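Local coordinates for protein polysaccharide deacetylase (Bacillus anthracis, PDB 2J13) that probably removes acetyl groups from the amino sugars of bacterial cell-wall peptidoglycan, as a zinc-binding family 4 carbohydrate esterase, at residues P118-V123 with R152-V157. Sequence-based numbering, arbitrary orientation.
Sequences PDFTAV and RPPRGV. With CAC (cacodylate ion), chain H.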
ATOM      1  N   PRO A 118      10.071  11.195  -0.109  1.00 23.54           N
ATOM      2  CA  PRO A 118      10.517  11.911   1.093  1.00 24.67           C
ATOM      3  C   PRO A 118       9.700  11.515   2.282  1.00 25.14           C
ATOM      4  O   PRO A 118       8.574  11.030   2.155  1.00 25.51           O
ATOM      5  CB  PRO A 118      10.194  13.352   0.749  1.00 24.26           C
ATOM      6  CG  PRO A 118       8.897  13.229  -0.002  1.00 24.39           C
ATOM      7  CD  PRO A 118       9.153  12.032  -0.896  1.00 23.95           C
ATOM      8  N   ASP A 119      10.249  11.739   3.462  1.00 25.89           N
ATOM      9  CA  ASP A 119       9.426  11.710   4.666  1.00 26.36           C
ATOM     10  C   ASP A 119       8.426  12.865   4.604  1.00 25.06           C
ATOM     11  O   ASP A 119       8.825  14.055   4.465  1.00 26.04           O
ATOM     12  CB  ASP A 119      10.323  11.809   5.917  1.00 28.01           C
ATOM     13  CG  ASP A 119      10.923  10.441   6.347  1.00 32.67           C
ATOM     14  OD1 ASP A 119      10.623   9.375   5.721  1.00 36.15           O
ATOM     15  OD2 ASP A 119      11.706  10.440   7.357  1.00 41.32           O
ATOM     16  N   PHE A 120       7.132  12.545   4.676  1.00 22.89           N
ATOM     17  CA  PHE A 120       6.052  13.545   4.519  1.00 22.53           C
ATOM     18  C   PHE A 120       6.080  14.623   5.599  1.00 23.09           C
ATOM     19  O   PHE A 120       5.641  15.736   5.381  1.00 23.38           O
ATOM     20  CB  PHE A 120       4.672  12.914   4.502  1.00 21.52           C
ATOM     21  CG  PHE A 120       4.331  12.174   3.197  1.00 22.14           C
ATOM     22  CD1 PHE A 120       5.210  12.151   2.126  1.00 22.61           C
ATOM     23  CD2 PHE A 120       3.092  11.596   3.061  1.00 22.54           C
ATOM     24  CE1 PHE A 120       4.861  11.503   0.927  1.00 22.43           C
ATOM     25  CE2 PHE A 120       2.729  10.947   1.873  1.00 22.24           C
ATOM     26  CZ  PHE A 120       3.630  10.897   0.824  1.00 21.55           C
ATOM     27  N   THR A 121       6.600  14.269   6.761  1.00 23.23           N
ATOM     28  CA  THR A 121       6.687  15.209   7.877  1.00 25.48           C
ATOM     29  C   THR A 121       7.785  16.265   7.660  1.00 26.13           C
ATOM     30  O   THR A 121       7.838  17.266   8.426  1.00 28.07           O
ATOM     31  CB  THR A 121       6.959  14.424   9.186  1.00 25.93           C
ATOM     32  OG1 THR A 121       8.143  13.647   9.014  1.00 29.28           O
ATOM     33  CG2 THR A 121       5.798  13.518   9.562  1.00 28.10           C
ATOM     34  N   ALA A 122       8.672  16.050   6.675  1.00 26.58           N
ATOM     35  CA  ALA A 122       9.835  16.903   6.406  1.00 27.55           C
ATOM     36  C   ALA A 122       9.613  17.872   5.254  1.00 27.87           C
ATOM     37  O   ALA A 122      10.534  18.606   4.880  1.00 31.28           O
ATOM     38  CB  ALA A 122      11.061  16.052   6.092  1.00 28.46           C
ATOM     39  N   VAL A 123       8.424  17.876   4.668  1.00 27.22           N
ATOM     40  CA  VAL A 123       8.218  18.726   3.485  1.00 27.76           C
ATOM     41  C   VAL A 123       7.119  19.700   3.753  1.00 27.24           C
ATOM     42  O   VAL A 123       6.264  19.460   4.613  1.00 27.73           O
ATOM     43  CB  VAL A 123       7.886  17.862   2.257  1.00 27.69           C
ATOM     44  CG1 VAL A 123       9.012  16.871   2.018  1.00 30.51           C
ATOM     45  CG2 VAL A 123       6.519  17.165   2.429  1.00 28.87           C
ATOM     46  N   ARG A 152       0.175   5.228   0.721  1.00 17.62           N
ATOM     47  CA  ARG A 152       1.000   4.742   1.845  1.00 17.37           C
ATOM     48  C   ARG A 152       2.227   5.663   1.975  1.00 17.95           C
ATOM     49  O   ARG A 152       3.014   5.817   1.034  1.00 17.91           O
ATOM     50  CB  ARG A 152       1.446   3.310   1.614  1.00 18.05           C
ATOM     51  CG  ARG A 152       2.242   2.723   2.773  1.00 18.33           C
ATOM     52  CD  ARG A 152       2.436   1.273   2.637  1.00 18.55           C
ATOM     53  NE  ARG A 152       1.245   0.528   2.987  1.00 19.20           N
ATOM     54  CZ  ARG A 152       1.065  -0.742   2.646  1.00 17.48           C
ATOM     55  NH1 ARG A 152       1.932  -1.336   1.840  1.00 17.70           N
ATOM     56  NH2 ARG A 152      -0.018  -1.356   3.028  1.00 19.67           N
ATOM     57  N   PRO A 153       2.395   6.310   3.134  1.00 19.29           N
ATOM     58  CA  PRO A 153       3.512   7.220   3.282  1.00 19.70           C
ATOM     59  C   PRO A 153       4.882   6.556   3.243  1.00 19.94           C
ATOM     60  O   PRO A 153       5.054   5.446   3.797  1.00 19.73           O
ATOM     61  CB  PRO A 153       3.282   7.840   4.693  1.00 21.51           C
ATOM     62  CG  PRO A 153       2.005   7.505   5.082  1.00 20.73           C
ATOM     63  CD  PRO A 153       1.550   6.290   4.338  1.00 19.70           C
ATOM     64  N   PRO A 154       5.865   7.203   2.596  1.00 19.46           N
ATOM     65  CA  PRO A 154       7.233   6.708   2.637  1.00 20.57           C
ATOM     66  C   PRO A 154       7.692   6.391   4.044  1.00 21.97           C
ATOM     67  O   PRO A 154       7.502   7.203   4.962  1.00 22.53           O
ATOM     68  CB  PRO A 154       8.010   7.857   2.031  1.00 20.93           C
ATOM     69  CG  PRO A 154       7.072   8.394   1.065  1.00 20.93           C
ATOM     70  CD  PRO A 154       5.790   8.412   1.748  1.00 20.33           C
ATOM     71  N   ARG A 155       8.253   5.209   4.207  1.00 22.77           N
ATOM     72  CA  ARG A 155       8.748   4.707   5.505  1.00 24.68           C
ATOM     73  C   ARG A 155       7.719   4.617   6.631  1.00 23.27           C
ATOM     74  O   ARG A 155       8.081   4.358   7.806  1.00 24.30           O
ATOM     75  CB  ARG A 155       9.985   5.518   5.913  1.00 25.12           C
ATOM     76  CG  ARG A 155      11.089   5.531   4.927  1.00 28.14           C
ATOM     77  CD  ARG A 155      12.294   6.445   5.337  1.00 29.61           C
ATOM     78  NE  ARG A 155      13.100   6.619   4.134  1.00 34.27           N
ATOM     79  CZ  ARG A 155      12.856   7.483   3.136  1.00 35.88           C
ATOM     80  NH1 ARG A 155      11.874   8.415   3.194  1.00 35.09           N
ATOM     81  NH2 ARG A 155      13.637   7.435   2.060  1.00 35.97           N
ATOM     82  N   GLY A 156       6.430   4.738   6.308  1.00 21.89           N
ATOM     83  CA  GLY A 156       5.372   4.739   7.296  1.00 22.91           C
ATOM     84  C   GLY A 156       5.452   5.932   8.247  1.00 23.00           C
ATOM     85  O   GLY A 156       4.898   5.894   9.350  1.00 24.37           O
ATOM     86  N   VAL A 157       6.128   6.996   7.806  1.00 22.04           N
ATOM     87  CA  VAL A 157       6.262   8.201   8.625  1.00 23.38           C
ATOM     88  C   VAL A 157       5.062   9.115   8.413  1.00 22.98           C
ATOM     89  O   VAL A 157       4.655   9.431   7.258  1.00 22.33           O
ATOM     90  CB  VAL A 157       7.589   8.906   8.384  1.00 23.96           C
ATOM     91  CG1 VAL A 157       7.664  10.246   9.163  1.00 26.90           C
ATOM     92  CG2 VAL A 157       8.778   7.974   8.741  1.00 25.20           C
TER
HETATM   93 AS   CAC H1242       8.371   1.367   3.152  1.00 25.24          AS
HETATM   94  O1  CAC H1242       7.866   0.280   1.944  1.00 23.58           O
HETATM   95  O2  CAC H1242       8.487   2.951   2.486  1.00 21.28           O
HETATM   96  C1  CAC H1242       7.002   1.384   4.536  1.00 24.52           C
HETATM   97  C2  CAC H1242      10.117   0.884   3.919  1.00 24.45           C
HETATM   98  O   HOH W   1       6.348   9.825   5.043  1.00 23.20           O
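Pro-154 lays the edge of its ring over one face of the Phe-120 phenyl: CD sits 3.6 Å from the ring centroid and 25° off the ring normal, which meets the geometry of a CH-pi contact. The displacement runs toward the CE1 and CZ rim, and CE1 comes within 3.3 Å of Pro-154 CD. Pro-153 CB adds a looser apolar touch on Phe-120 CD2. The polar counterpart is a salt bridge from Arg-155 NH1 to Asp-119 OD1, 3.0 Å long. This single pair makes the bridge, Arg-155 NE staying 4.0 Å from Asp-119 OD1. OD1 is met well out of the carboxylate plane, and the two planes lie 71° apart, which rules out side-by-side pairing. The arginine chain, extended from CG to NE, passes alongside OD1 before its last torsion turns NH1 to Asp-119 and to the carbonyl of His-117, the residue just before 118-123. Val-157 packs against the acidic partner, CG2 on Asp-119 OD1, with CG1 3.4 Å from Thr-121 OG1.

One water binds the two backbones together, accepting from Phe-120 N and donating to the carbonyls of Pro-154 and Val-157. Two overlapping beta turns shape 152-157: type II from Pro-153 to Gly-156, type I' from Pro-154 to Val-157. Leu-128 and Leu-132 of helix 125-143 pack on Phe-120. The Pro-154 side chain touches His-117 and lies about 5 Å from a bound zinc; His-113 and His-117 are zinc ligands. Arg-152 O accepts from His-113 ND1, probably leaving NE2 for the metal. Arg-155 N donates to O2 of a cacodylate ion, probably from the crystallisation liquor, at 2.8 Å and 155°; this backbone N-H beside the zinc site therefore offers an anion-binding donor, consistent with the oxyanion-stabilising role of such an amide in family 4 esterases.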